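Local structure of homoserine kinase (Cytophaga hutchinsonii, 4P52) at residues N85-S90 / I104-T109; D144-A149 / D180-V185; I288-T293 / Q299-A304. The protein probably catalyses the ATP-dependent phosphorylation of the hydroxyl group of homoserine, as a member of the GHMP kinase family. One frame throughout, in Å; residues are numbered along the deposited sequence.

The three contacts follow one another along the chain, each closing before the next opens, and together they illustrate how a GHMP kinase joins helices to sheets with a few apolar side chains. Contacts 1 and 2 have centres about 20 Å apart and reach the same mixed sheet through strands 103-110 and 183-187; they also touch, since S90 packs against F148. Contact 3 belongs to the other, four-stranded antiparallel sheet. Its centre lies about 34 Å from that of contact 1 and about 31 Å from that of contact 2, across the middle of the chain from both. The set therefore samples both halves of the kinase, each with its own sheet and covering helices.

Contact 1 of 3, residues N85-S90 / I104-T109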
ATOM      1  N   ASN A  85      -5.164   2.989  35.329  1.00 50.50           N
ATOM      2  CA  ASN A  85      -4.795   4.117  34.470  1.00 47.09           C
ATOM      3  C   ASN A  85      -3.655   3.792  33.518  1.00 44.64           C
ATOM      4  O   ASN A  85      -2.637   3.196  33.907  1.00 46.07           O
ATOM      5  CB  ASN A  85      -4.465   5.375  35.283  1.00 47.36           C
ATOM      6  CG  ASN A  85      -4.292   6.615  34.403  1.00 46.46           C
ATOM      7  OD1 ASN A  85      -3.460   6.636  33.495  1.00 49.56           O
ATOM      8  ND2 ASN A  85      -5.072   7.658  34.678  1.00 43.50           N
ATOM      9  N   THR A  86      -3.829   4.216  32.278  1.00 40.07           N
ATOM     10  CA  THR A  86      -2.916   3.839  31.220  1.00 42.17           C
ATOM     11  C   THR A  86      -1.454   4.249  31.486  1.00 41.80           C
ATOM     12  O   THR A  86      -0.528   3.471  31.246  1.00 43.51           O
ATOM     13  CB  THR A  86      -3.426   4.313  29.833  1.00 42.90           C
ATOM     14  OG1 THR A  86      -2.661   3.670  28.827  1.00 47.10           O
ATOM     15  CG2 THR A  86      -3.315   5.823  29.648  1.00 40.22           C
ATOM     16  N   VAL A  87      -1.263   5.445  32.029  1.00 38.90           N
ATOM     17  CA  VAL A  87       0.057   6.004  32.254  1.00 37.03           C
ATOM     18  C   VAL A  87       0.784   5.265  33.377  1.00 38.39           C
ATOM     19  O   VAL A  87       1.941   4.883  33.231  1.00 39.48           O
ATOM     20  CB  VAL A  87      -0.047   7.496  32.596  1.00 35.75           C
ATOM     21  CG1 VAL A  87       1.327   8.084  32.867  1.00 35.55           C
ATOM     22  CG2 VAL A  87      -0.744   8.255  31.480  1.00 33.25           C
ATOM     23  N   SER A  88       0.102   5.053  34.495  1.00 38.51           N
ATOM     24  CA  SER A  88       0.697   4.339  35.613  1.00 39.64           C
ATOM     25  C   SER A  88       0.983   2.859  35.304  1.00 40.74           C
ATOM     26  O   SER A  88       2.001   2.315  35.756  1.00 40.16           O
ATOM     27  CB  SER A  88      -0.135   4.520  36.888  1.00 41.06           C
ATOM     28  OG  SER A  88      -1.518   4.480  36.604  1.00 43.10           O
ATOM     29  N   ILE A  89       0.111   2.223  34.512  1.00 42.13           N
ATOM     30  CA  ILE A  89       0.316   0.818  34.126  1.00 42.62           C
ATOM     31  C   ILE A  89       1.594   0.720  33.305  1.00 41.86           C
ATOM     32  O   ILE A  89       2.452  -0.107  33.589  1.00 44.03           O
ATOM     33  CB  ILE A  89      -0.898   0.207  33.368  1.00 43.56           C
ATOM     34  CG1 ILE A  89      -2.103   0.049  34.310  1.00 45.22           C
ATOM     35  CG2 ILE A  89      -0.545  -1.147  32.731  1.00 41.65           C
ATOM     36  CD1 ILE A  89      -3.435  -0.122  33.586  1.00 45.01           C
ATOM     37  N   SER A  90       1.723   1.592  32.311  1.00 40.71           N
ATOM     38  CA  SER A  90       2.915   1.650  31.461  1.00 41.25           C
ATOM     39  C   SER A  90       4.221   1.804  32.224  1.00 39.85           C
ATOM     40  O   SER A  90       5.201   1.080  31.965  1.00 40.03           O
ATOM     41  CB  SER A  90       2.795   2.838  30.533  1.00 43.46           C
ATOM     42  OG  SER A  90       1.587   2.743  29.825  1.00 48.49           O
ATOM     43  N   ILE A 104       7.192   6.662  42.246  1.00 37.31           N
ATOM     44  CA  ILE A 104       6.934   7.659  41.234  1.00 36.11           C
ATOM     45  C   ILE A 104       5.569   8.275  41.477  1.00 37.58           C
ATOM     46  O   ILE A 104       4.586   7.541  41.621  1.00 37.59           O
ATOM     47  CB  ILE A 104       6.899   7.033  39.819  1.00 34.70           C
ATOM     48  CG1 ILE A 104       8.262   6.494  39.387  1.00 35.10           C
ATOM     49  CG2 ILE A 104       6.392   8.029  38.799  1.00 32.93           C
ATOM     50  CD1 ILE A 104       9.378   7.521  39.287  1.00 34.41           C
ATOM     51  N   GLU A 105       5.504   9.608  41.521  1.00 38.52           N
ATOM     52  CA  GLU A 105       4.222  10.314  41.478  1.00 39.08           C
ATOM     53  C   GLU A 105       4.016  10.891  40.104  1.00 36.29           C
ATOM     54  O   GLU A 105       4.951  11.430  39.506  1.00 36.99           O
ATOM     55  CB  GLU A 105       4.181  11.449  42.474  1.00 44.20           C
ATOM     56  CG  GLU A 105       4.330  11.024  43.920  1.00 53.80           C
ATOM     57  CD  GLU A 105       4.425  12.210  44.876  1.00 64.85           C
ATOM     58  OE1 GLU A 105       4.761  13.342  44.430  1.00 66.55           O
ATOM     59  OE2 GLU A 105       4.168  12.006  46.086  1.00 73.28           O
ATOM     60  N   ILE A 106       2.784  10.809  39.618  1.00 34.08           N
ATOM     61  CA  ILE A 106       2.424  11.285  38.300  1.00 31.51           C
ATOM     62  C   ILE A 106       1.410  12.391  38.439  1.00 32.69           C
ATOM     63  O   ILE A 106       0.430  12.226  39.131  1.00 35.46           O
ATOM     64  CB  ILE A 106       1.780  10.144  37.473  1.00 29.76           C
ATOM     65  CG1 ILE A 106       2.752   8.964  37.354  1.00 29.63           C
ATOM     66  CG2 ILE A 106       1.285  10.639  36.107  1.00 27.20           C
ATOM     67  CD1 ILE A 106       2.091   7.651  37.032  1.00 29.29           C
ATOM     68  N   GLU A 107       1.650  13.520  37.788  1.00 33.12           N
ATOM     69  CA  GLU A 107       0.647  14.547  37.593  1.00 35.35           C
ATOM     70  C   GLU A 107       0.383  14.556  36.095  1.00 36.20           C
ATOM     71  O   GLU A 107       1.304  14.714  35.303  1.00 35.94           O
ATOM     72  CB  GLU A 107       1.150  15.911  38.058  1.00 38.74           C
ATOM     73  CG  GLU A 107       1.336  16.024  39.563  1.00 47.94           C
ATOM     74  CD  GLU A 107       2.302  17.132  39.999  1.00 58.55           C
ATOM     75  OE1 GLU A 107       2.488  18.110  39.236  1.00 63.22           O
ATOM     76  OE2 GLU A 107       2.890  17.030  41.112  1.00 63.40           O
ATOM     77  N   LEU A 108      -0.869  14.363  35.697  1.00 37.97           N
ATOM     78  CA  LEU A 108      -1.207  14.320  34.278  1.00 37.94           C
ATOM     79  C   LEU A 108      -2.051  15.511  33.869  1.00 37.18           C
ATOM     80  O   LEU A 108      -3.061  15.788  34.490  1.00 40.02           O
ATOM     81  CB  LEU A 108      -1.921  13.006  33.950  1.00 40.17           C
ATOM     82  CG  LEU A 108      -2.717  12.929  32.635  1.00 43.93           C
ATOM     83  CD1 LEU A 108      -1.877  13.152  31.375  1.00 43.61           C
ATOM     84  CD2 LEU A 108      -3.438  11.589  32.545  1.00 47.92           C
ATOM     85  N   THR A 109      -1.645  16.203  32.813  1.00 35.41           N
ATOM     86  CA  THR A 109      -2.408  17.331  32.294  1.00 34.31           C
ATOM     87  C   THR A 109      -2.892  17.062  30.882  1.00 35.46           C
ATOM     88  O   THR A 109      -2.100  17.026  29.945  1.00 35.92           O
ATOM     89  CB  THR A 109      -1.555  18.608  32.225  1.00 35.12           C
ATOM     90  OG1 THR A 109      -0.815  18.775  33.444  1.00 39.17           O
ATOM     91  CG2 THR A 109      -2.428  19.820  31.975  1.00 33.40           C
TER
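V87 meets both I106 and L108, dividing its two methyls between them: CG1 lies 4.1 Å from CG2 of I106, while CG2 faces CD2 of L108 at 4.4 Å. The split follows from its first torsion, with CG1 anti to the backbone N (chi1 179°) and CG2 on the nitrogen side. I106 is shared in turn, because its longer branch ends at the next residue of the helix, where CD1 is 3.8 Å from CB of S88. The hydroxyl of S88 takes no part in this apolar meeting and bonds to A82 O instead.

Behind this first shell stands the start of the helix, fixed by N85 as its N-cap. OD1 of N85 accepts from N of V87 at 2.9 Å, with the donor in the carbonyl plane and an N-H...O angle of 156°, so the valine's own backbone is held; ND2 of N85 binds P79 O. T86 O receives N and OG of S90, one turn on, from opposite faces of its plane.

The axes of helix 86-90 and strand 104-109 come within 10.0 Å, their directions 150° apart and so roughly antiparallel. They belong to a beta-alpha-beta unit in which strand 66-72 pairs parallel with strand 103-110; helix 120-135 packs alongside, touching S90 and L108, and helix 146-157 covers T86 and I89.

Contact 2 of 3, residues D144-A149 / D180-V185; sequences DLLPFA and DPLDVV
L146 and L182 reach for each other in matching extended shapes. In each, CG stands anti to the backbone N (chi1 -177° in L146, -166° in L182), and the second torsion then carries CD2 outward, away from its own main chain. The two side chains cross at a slant and meet through these end methyls, CD2 of L146 being 4.0 Å from CD2 of L182.

The same methyl of L146 has a second neighbour, CG2 of V184 at 4.2 Å. Those two partners remain 5.2 Å apart, measured from CD2 of L182 to CG2 of V184, so one methyl serves two residues on the same side of the chain. L182 and V184 can share this task because they alternate with D183, whose CB projects to the other side of the chain. The contact is small, burying 102 Å² in total, and purely apolar. L146 itself is buried, with V165, L169 and Y170 of helix 162-170 packed around it, whereas L182 is largely exposed.

D183 gives the far side a different character. Its carboxylate forms salt bridges with R177 of the same chain and with R246 of the second subunit, two cations that would probably favour its ionised form, and V185 packs on L243 of that subunit. D180 and P181, joined by a cis peptide, lie in the connection between strands 173-178 and 183-187. This is thus a helix start resting on a beta-hairpin, within the N-terminal half of a GHMP kinase, where the hairpin also takes part in pairing the two subunits.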
ATOM      1  N   ASP A 144      12.741   1.250  21.787  1.00 42.34           N
ATOM      2  CA  ASP A 144      12.289   0.110  22.564  1.00 42.51           C
ATOM      3  C   ASP A 144      11.205   0.428  23.569  1.00 39.57           C
ATOM      4  O   ASP A 144      10.729  -0.479  24.253  1.00 38.71           O
ATOM      5  CB  ASP A 144      13.467  -0.566  23.249  1.00 49.91           C
ATOM      6  CG  ASP A 144      14.372  -1.288  22.255  1.00 57.33           C
ATOM      7  OD1 ASP A 144      13.867  -2.207  21.559  1.00 58.94           O
ATOM      8  OD2 ASP A 144      15.571  -0.917  22.156  1.00 57.85           O
ATOM      9  N   LEU A 145      10.797   1.699  23.655  1.00 36.66           N
ATOM     10  CA  LEU A 145       9.707   2.066  24.551  1.00 34.46           C
ATOM     11  C   LEU A 145       8.338   1.704  24.006  1.00 34.09           C
ATOM     12  O   LEU A 145       7.370   1.593  24.788  1.00 34.77           O
ATOM     13  CB  LEU A 145       9.741   3.540  24.909  1.00 32.24           C
ATOM     14  CG  LEU A 145      11.067   4.053  25.467  1.00 31.48           C
ATOM     15  CD1 LEU A 145      10.956   5.548  25.718  1.00 29.24           C
ATOM     16  CD2 LEU A 145      11.490   3.287  26.720  1.00 31.77           C
ATOM     17  N   LEU A 146       8.249   1.500  22.690  1.00 31.70           N
ATOM     18  CA  LEU A 146       6.954   1.245  22.056  1.00 31.66           C
ATOM     19  C   LEU A 146       6.116   0.112  22.712  1.00 32.71           C
ATOM     20  O   LEU A 146       4.932   0.322  23.011  1.00 31.83           O
ATOM     21  CB  LEU A 146       7.104   1.043  20.546  1.00 32.26           C
ATOM     22  CG  LEU A 146       5.784   0.840  19.802  1.00 33.45           C
ATOM     23  CD1 LEU A 146       4.812   1.988  20.018  1.00 31.46           C
ATOM     24  CD2 LEU A 146       6.063   0.686  18.321  1.00 35.35           C
ATOM     25  N   PRO A 147       6.728  -1.072  22.961  1.00 33.72           N
ATOM     26  CA  PRO A 147       5.923  -2.165  23.542  1.00 34.78           C
ATOM     27  C   PRO A 147       5.289  -1.802  24.891  1.00 36.21           C
ATOM     28  O   PRO A 147       4.130  -2.179  25.158  1.00 36.80           O
ATOM     29  CB  PRO A 147       6.931  -3.311  23.719  1.00 35.44           C
ATOM     30  CG  PRO A 147       8.082  -2.977  22.833  1.00 35.29           C
ATOM     31  CD  PRO A 147       8.131  -1.473  22.744  1.00 34.03           C
ATOM     32  N   PHE A 148       6.025  -1.074  25.729  1.00 35.90           N
ATOM     33  CA  PHE A 148       5.481  -0.657  27.006  1.00 36.85           C
ATOM     34  C   PHE A 148       4.289   0.262  26.841  1.00 36.18           C
ATOM     35  O   PHE A 148       3.309   0.157  27.575  1.00 36.83           O
ATOM     36  CB  PHE A 148       6.556  -0.008  27.849  1.00 39.88           C
ATOM     37  CG  PHE A 148       7.695  -0.918  28.137  1.00 45.30           C
ATOM     38  CD1 PHE A 148       7.512  -2.034  28.931  1.00 49.07           C
ATOM     39  CD2 PHE A 148       8.942  -0.677  27.594  1.00 49.21           C
ATOM     40  CE1 PHE A 148       8.559  -2.895  29.192  1.00 52.85           C
ATOM     41  CE2 PHE A 148      10.002  -1.526  27.854  1.00 53.11           C
ATOM     42  CZ  PHE A 148       9.810  -2.640  28.651  1.00 54.14           C
ATOM     43  N   ALA A 149       4.366   1.155  25.864  1.00 35.93           N
ATOM     44  CA  ALA A 149       3.260   2.059  25.612  1.00 35.72           C
ATOM     45  C   ALA A 149       2.067   1.262  25.074  1.00 37.16           C
ATOM     46  O   ALA A 149       0.931   1.531  25.451  1.00 36.21           O
ATOM     47  CB  ALA A 149       3.680   3.172  24.667  1.00 33.99           C
ATOM     48  N   ASP A 180       1.179  -8.192  14.745  1.00 54.53           N
ATOM     49  CA  ASP A 180       1.863  -9.342  15.311  1.00 58.36           C
ATOM     50  C   ASP A 180       2.609 -10.125  14.211  1.00 58.46           C
ATOM     51  O   ASP A 180       1.988 -10.814  13.388  1.00 60.25           O
ATOM     52  CB  ASP A 180       0.888 -10.226  16.108  1.00 65.60           C
ATOM     53  CG  ASP A 180       1.602 -11.212  17.032  1.00 73.41           C
ATOM     54  OD1 ASP A 180       2.756 -10.951  17.433  1.00 76.34           O
ATOM     55  OD2 ASP A 180       1.004 -12.255  17.367  1.00 76.88           O
ATOM     56  N   PRO A 181       3.951  -9.995  14.182  1.00 54.10           N
ATOM     57  CA  PRO A 181       4.731  -9.180  15.143  1.00 48.34           C
ATOM     58  C   PRO A 181       4.656  -7.691  14.800  1.00 43.73           C
ATOM     59  O   PRO A 181       4.297  -7.337  13.677  1.00 42.70           O
ATOM     60  CB  PRO A 181       6.153  -9.712  14.973  1.00 49.29           C
ATOM     61  CG  PRO A 181       6.202 -10.217  13.556  1.00 50.25           C
ATOM     62  CD  PRO A 181       4.803 -10.592  13.131  1.00 51.62           C
ATOM     63  N   LEU A 182       4.984  -6.828  15.755  1.00 41.67           N
ATOM     64  CA  LEU A 182       4.825  -5.388  15.560  1.00 39.43           C
ATOM     65  C   LEU A 182       5.890  -4.864  14.606  1.00 37.64           C
ATOM     66  O   LEU A 182       7.091  -4.907  14.905  1.00 39.05           O
ATOM     67  CB  LEU A 182       4.869  -4.670  16.900  1.00 40.20           C
ATOM     68  CG  LEU A 182       4.403  -3.214  16.997  1.00 41.77           C
ATOM     69  CD1 LEU A 182       3.149  -2.930  16.174  1.00 41.43           C
ATOM     70  CD2 LEU A 182       4.194  -2.859  18.465  1.00 41.01           C
ATOM     71  N   ASP A 183       5.447  -4.424  13.437  1.00 33.85           N
ATOM     72  CA  ASP A 183       6.357  -4.049  12.373  1.00 32.92           C
ATOM     73  C   ASP A 183       6.049  -2.634  11.909  1.00 31.70           C
ATOM     74  O   ASP A 183       5.076  -2.396  11.214  1.00 33.69           O
ATOM     75  CB  ASP A 183       6.266  -5.040  11.217  1.00 33.86           C
ATOM     76  CG  ASP A 183       7.463  -4.962  10.285  1.00 36.38           C
ATOM     77  OD1 ASP A 183       8.392  -4.155  10.529  1.00 38.44           O
ATOM     78  OD2 ASP A 183       7.489  -5.714   9.298  1.00 36.34           O
ATOM     79  N   VAL A 184       6.892  -1.695  12.307  1.00 30.76           N
ATOM     80  CA  VAL A 184       6.640  -0.269  12.111  1.00 29.11           C
ATOM     81  C   VAL A 184       7.730   0.360  11.253  1.00 27.36           C
ATOM     82  O   VAL A 184       8.908   0.076  11.417  1.00 27.45           O
ATOM     83  CB  VAL A 184       6.549   0.444  13.470  1.00 29.08           C
ATOM     84  CG1 VAL A 184       6.495   1.946  13.277  1.00 29.77           C
ATOM     85  CG2 VAL A 184       5.324  -0.054  14.205  1.00 27.84           C
ATOM     86  N   VAL A 185       7.318   1.220  10.333  1.00 26.26           N
ATOM     87  CA  VAL A 185       8.223   1.779   9.342  1.00 26.20           C
ATOM     88  C   VAL A 185       8.001   3.267   9.301  1.00 25.76           C
ATOM     89  O   VAL A 185       6.884   3.697   9.087  1.00 26.28           O
ATOM     90  CB  VAL A 185       7.950   1.151   7.946  1.00 26.58           C
ATOM     91  CG1 VAL A 185       8.810   1.793   6.867  1.00 26.97           C
ATOM     92  CG2 VAL A 185       8.208  -0.343   7.990  1.00 26.99           C
TER

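Contact 3 of 3, residues I288-T293 / Q299-A304; sequences IFALST and QKIGQA
I301 lies across A290 and S292, presenting a different branch to each. CG2, anti to the backbone N, meets CB of A290 at 3.6 Å. CG1 leaves on the nitrogen side (chi1 -74°) and takes CD1 over to S292, where it is 3.6 Å from CB and 3.9 Å from OG. One branched side chain of the helix thus spans two alternate residues, which share one face of the strand and both direct CB toward it.

The intervening residues look the other way. F289 and L291 point CB away from the helix, and CG of L291 sits in plane at the edge of the F289 ring; both also touch M248. On the helix side of the strand, A276 contacts both A290 and I301. Helix 295-310 follows strand 288-292 directly and packs on the four-stranded antiparallel sheet, whose strand order, 2-3-1-4, fits the ferredoxin-like C-terminal domain of GHMP kinases.

A large aliphatic side chain lies against two small ones, with CA of A290 7.6 Å from CA of I301. Such chemistry is nondirectional: dispersion and the burial of methyls join helix to sheet here, without polar pairing.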
ATOM      1  N   ILE A 288     -11.639  15.767  12.113  1.00 20.53           N
ATOM      2  CA  ILE A 288     -11.493  15.658  10.683  1.00 21.24           C
ATOM      3  C   ILE A 288     -10.196  16.347  10.306  1.00 22.47           C
ATOM      4  O   ILE A 288      -9.844  17.379  10.884  1.00 23.18           O
ATOM      5  CB  ILE A 288     -12.663  16.374   9.980  1.00 22.26           C
ATOM      6  CG1 ILE A 288     -13.985  15.733  10.428  1.00 23.40           C
ATOM      7  CG2 ILE A 288     -12.528  16.322   8.461  1.00 21.54           C
ATOM      8  CD1 ILE A 288     -15.218  16.399   9.875  1.00 24.14           C
ATOM      9  N   PHE A 289      -9.469  15.790   9.345  1.00 22.68           N
ATOM     10  CA  PHE A 289      -8.219  16.423   8.927  1.00 23.25           C
ATOM     11  C   PHE A 289      -8.231  16.623   7.428  1.00 24.02           C
ATOM     12  O   PHE A 289      -8.902  15.873   6.683  1.00 25.28           O
ATOM     13  CB  PHE A 289      -6.989  15.596   9.333  1.00 21.33           C
ATOM     14  CG  PHE A 289      -6.793  14.388   8.479  1.00 20.00           C
ATOM     15  CD1 PHE A 289      -7.588  13.257   8.658  1.00 19.52           C
ATOM     16  CD2 PHE A 289      -5.841  14.392   7.470  1.00 19.85           C
ATOM     17  CE1 PHE A 289      -7.433  12.147   7.829  1.00 20.18           C
ATOM     18  CE2 PHE A 289      -5.681  13.285   6.634  1.00 20.36           C
ATOM     19  CZ  PHE A 289      -6.482  12.166   6.807  1.00 20.35           C
ATOM     20  N   ALA A 290      -7.464  17.609   6.987  1.00 22.50           N
ATOM     21  CA  ALA A 290      -7.290  17.820   5.559  1.00 23.34           C
ATOM     22  C   ALA A 290      -5.799  17.989   5.301  1.00 24.60           C
ATOM     23  O   ALA A 290      -5.060  18.448   6.196  1.00 24.02           O
ATOM     24  CB  ALA A 290      -8.076  19.039   5.083  1.00 22.06           C
ATOM     25  N   LEU A 291      -5.350  17.598   4.106  1.00 24.85           N
ATOM     26  CA  LEU A 291      -3.969  17.810   3.756  1.00 25.76           C
ATOM     27  C   LEU A 291      -3.922  18.862   2.680  1.00 25.63           C
ATOM     28  O   LEU A 291      -4.832  18.941   1.845  1.00 26.24           O
ATOM     29  CB  LEU A 291      -3.295  16.497   3.332  1.00 29.94           C
ATOM     30  CG  LEU A 291      -3.214  15.364   4.389  1.00 30.44           C
ATOM     31  CD1 LEU A 291      -2.545  14.145   3.789  1.00 31.33           C
ATOM     32  CD2 LEU A 291      -2.448  15.769   5.632  1.00 28.76           C
ATOM     33  N   SER A 292      -2.898  19.716   2.738  1.00 25.08           N
ATOM     34  CA  SER A 292      -2.651  20.679   1.672  1.00 26.59           C
ATOM     35  C   SER A 292      -1.144  20.911   1.539  1.00 28.15           C
ATOM     36  O   SER A 292      -0.364  20.327   2.300  1.00 27.58           O
ATOM     37  CB  SER A 292      -3.377  21.994   1.924  1.00 26.31           C
ATOM     38  OG  SER A 292      -3.039  22.498   3.214  1.00 27.07           O
ATOM     39  N   THR A 293      -0.749  21.777   0.602  1.00 28.88           N
ATOM     40  CA  THR A 293       0.669  21.965   0.315  1.00 31.18           C
ATOM     41  C   THR A 293       1.254  23.340   0.672  1.00 32.11           C
ATOM     42  O   THR A 293       2.352  23.665   0.248  1.00 32.52           O
ATOM     43  CB  THR A 293       1.002  21.609  -1.146  1.00 33.25           C
ATOM     44  OG1 THR A 293       0.269  22.466  -2.022  1.00 34.87           O
ATOM     45  CG2 THR A 293       0.587  20.204  -1.437  1.00 33.45           C
ATOM     46  N   GLN A 299      -4.606  27.190   6.187  1.00 29.28           N
ATOM     47  CA  GLN A 299      -5.403  28.126   6.965  1.00 30.59           C
ATOM     48  C   GLN A 299      -6.777  28.378   6.387  1.00 29.62           C
ATOM     49  O   GLN A 299      -7.771  28.352   7.133  1.00 28.71           O
ATOM     50  CB  GLN A 299      -4.672  29.434   7.196  1.00 33.58           C
ATOM     51  CG  GLN A 299      -3.674  29.321   8.339  1.00 37.95           C
ATOM     52  CD  GLN A 299      -2.564  30.366   8.251  1.00 43.19           C
ATOM     53  OE1 GLN A 299      -2.663  31.330   7.484  1.00 46.59           O
ATOM     54  NE2 GLN A 299      -1.509  30.184   9.039  1.00 42.67           N
ATOM     55  N   LYS A 300      -6.861  28.594   5.074  1.00 29.67           N
ATOM     56  CA  LYS A 300      -8.185  28.780   4.500  1.00 32.24           C
ATOM     57  C   LYS A 300      -9.051  27.487   4.482  1.00 30.64           C
ATOM     58  O   LYS A 300     -10.287  27.552   4.612  1.00 32.11           O
ATOM     59  CB  LYS A 300      -8.203  29.621   3.217  1.00 37.38           C
ATOM     60  CG  LYS A 300      -7.337  29.155   2.081  1.00 42.85           C
ATOM     61  CD  LYS A 300      -7.867  29.682   0.745  1.00 47.27           C
ATOM     62  CE  LYS A 300      -9.117  28.909   0.301  1.00 45.92           C
ATOM     63  NZ  LYS A 300      -9.568  29.247  -1.076  1.00 44.63           N
ATOM     64  N   ILE A 301      -8.416  26.325   4.408  1.00 27.07           N
ATOM     65  CA  ILE A 301      -9.140  25.096   4.626  1.00 25.78           C
ATOM     66  C   ILE A 301      -9.741  25.067   6.040  1.00 25.06           C
ATOM     67  O   ILE A 301     -10.903  24.750   6.212  1.00 24.74           O
ATOM     68  CB  ILE A 301      -8.267  23.858   4.331  1.00 25.64           C
ATOM     69  CG1 ILE A 301      -8.101  23.690   2.813  1.00 27.92           C
ATOM     70  CG2 ILE A 301      -8.886  22.590   4.899  1.00 23.48           C
ATOM     71  CD1 ILE A 301      -6.766  23.087   2.415  1.00 27.71           C
ATOM     72  N   GLY A 302      -8.944  25.413   7.038  1.00 24.87           N
ATOM     73  CA  GLY A 302      -9.393  25.459   8.411  1.00 25.09           C
ATOM     74  C   GLY A 302     -10.560  26.395   8.592  1.00 26.70           C
ATOM     75  O   GLY A 302     -11.533  26.038   9.245  1.00 27.16           O
ATOM     76  N   GLN A 303     -10.474  27.581   7.997  1.00 28.12           N
ATOM     77  CA  GLN A 303     -11.565  28.540   8.023  1.00 30.52           C
ATOM     78  C   GLN A 303     -12.854  28.035   7.383  1.00 30.46           C
ATOM     79  O   GLN A 303     -13.952  28.357   7.868  1.00 32.34           O
ATOM     80  CB  GLN A 303     -11.149  29.900   7.453  1.00 35.04           C
ATOM     81  CG  GLN A 303     -10.345  30.748   8.441  1.00 43.20           C
ATOM     82  CD  GLN A 303     -10.841  30.631   9.916  1.00 51.62           C
ATOM     83  OE1 GLN A 303     -10.381  29.741  10.694  1.00 52.13           O
ATOM     84  NE2 GLN A 303     -11.795  31.515  10.303  1.00 49.47           N
ATOM     85  N   ALA A 304     -12.746  27.253   6.314  1.00 28.81           N
ATOM     86  CA  ALA A 304     -13.950  26.747   5.651  1.00 29.18           C
ATOM     87  C   ALA A 304     -14.603  25.578   6.416  1.00 29.79           C
ATOM     88  O   ALA A 304     -15.833  25.445   6.448  1.00 30.55           O
ATOM     89  CB  ALA A 304     -13.660  26.378   4.203  1.00 28.06           C
TER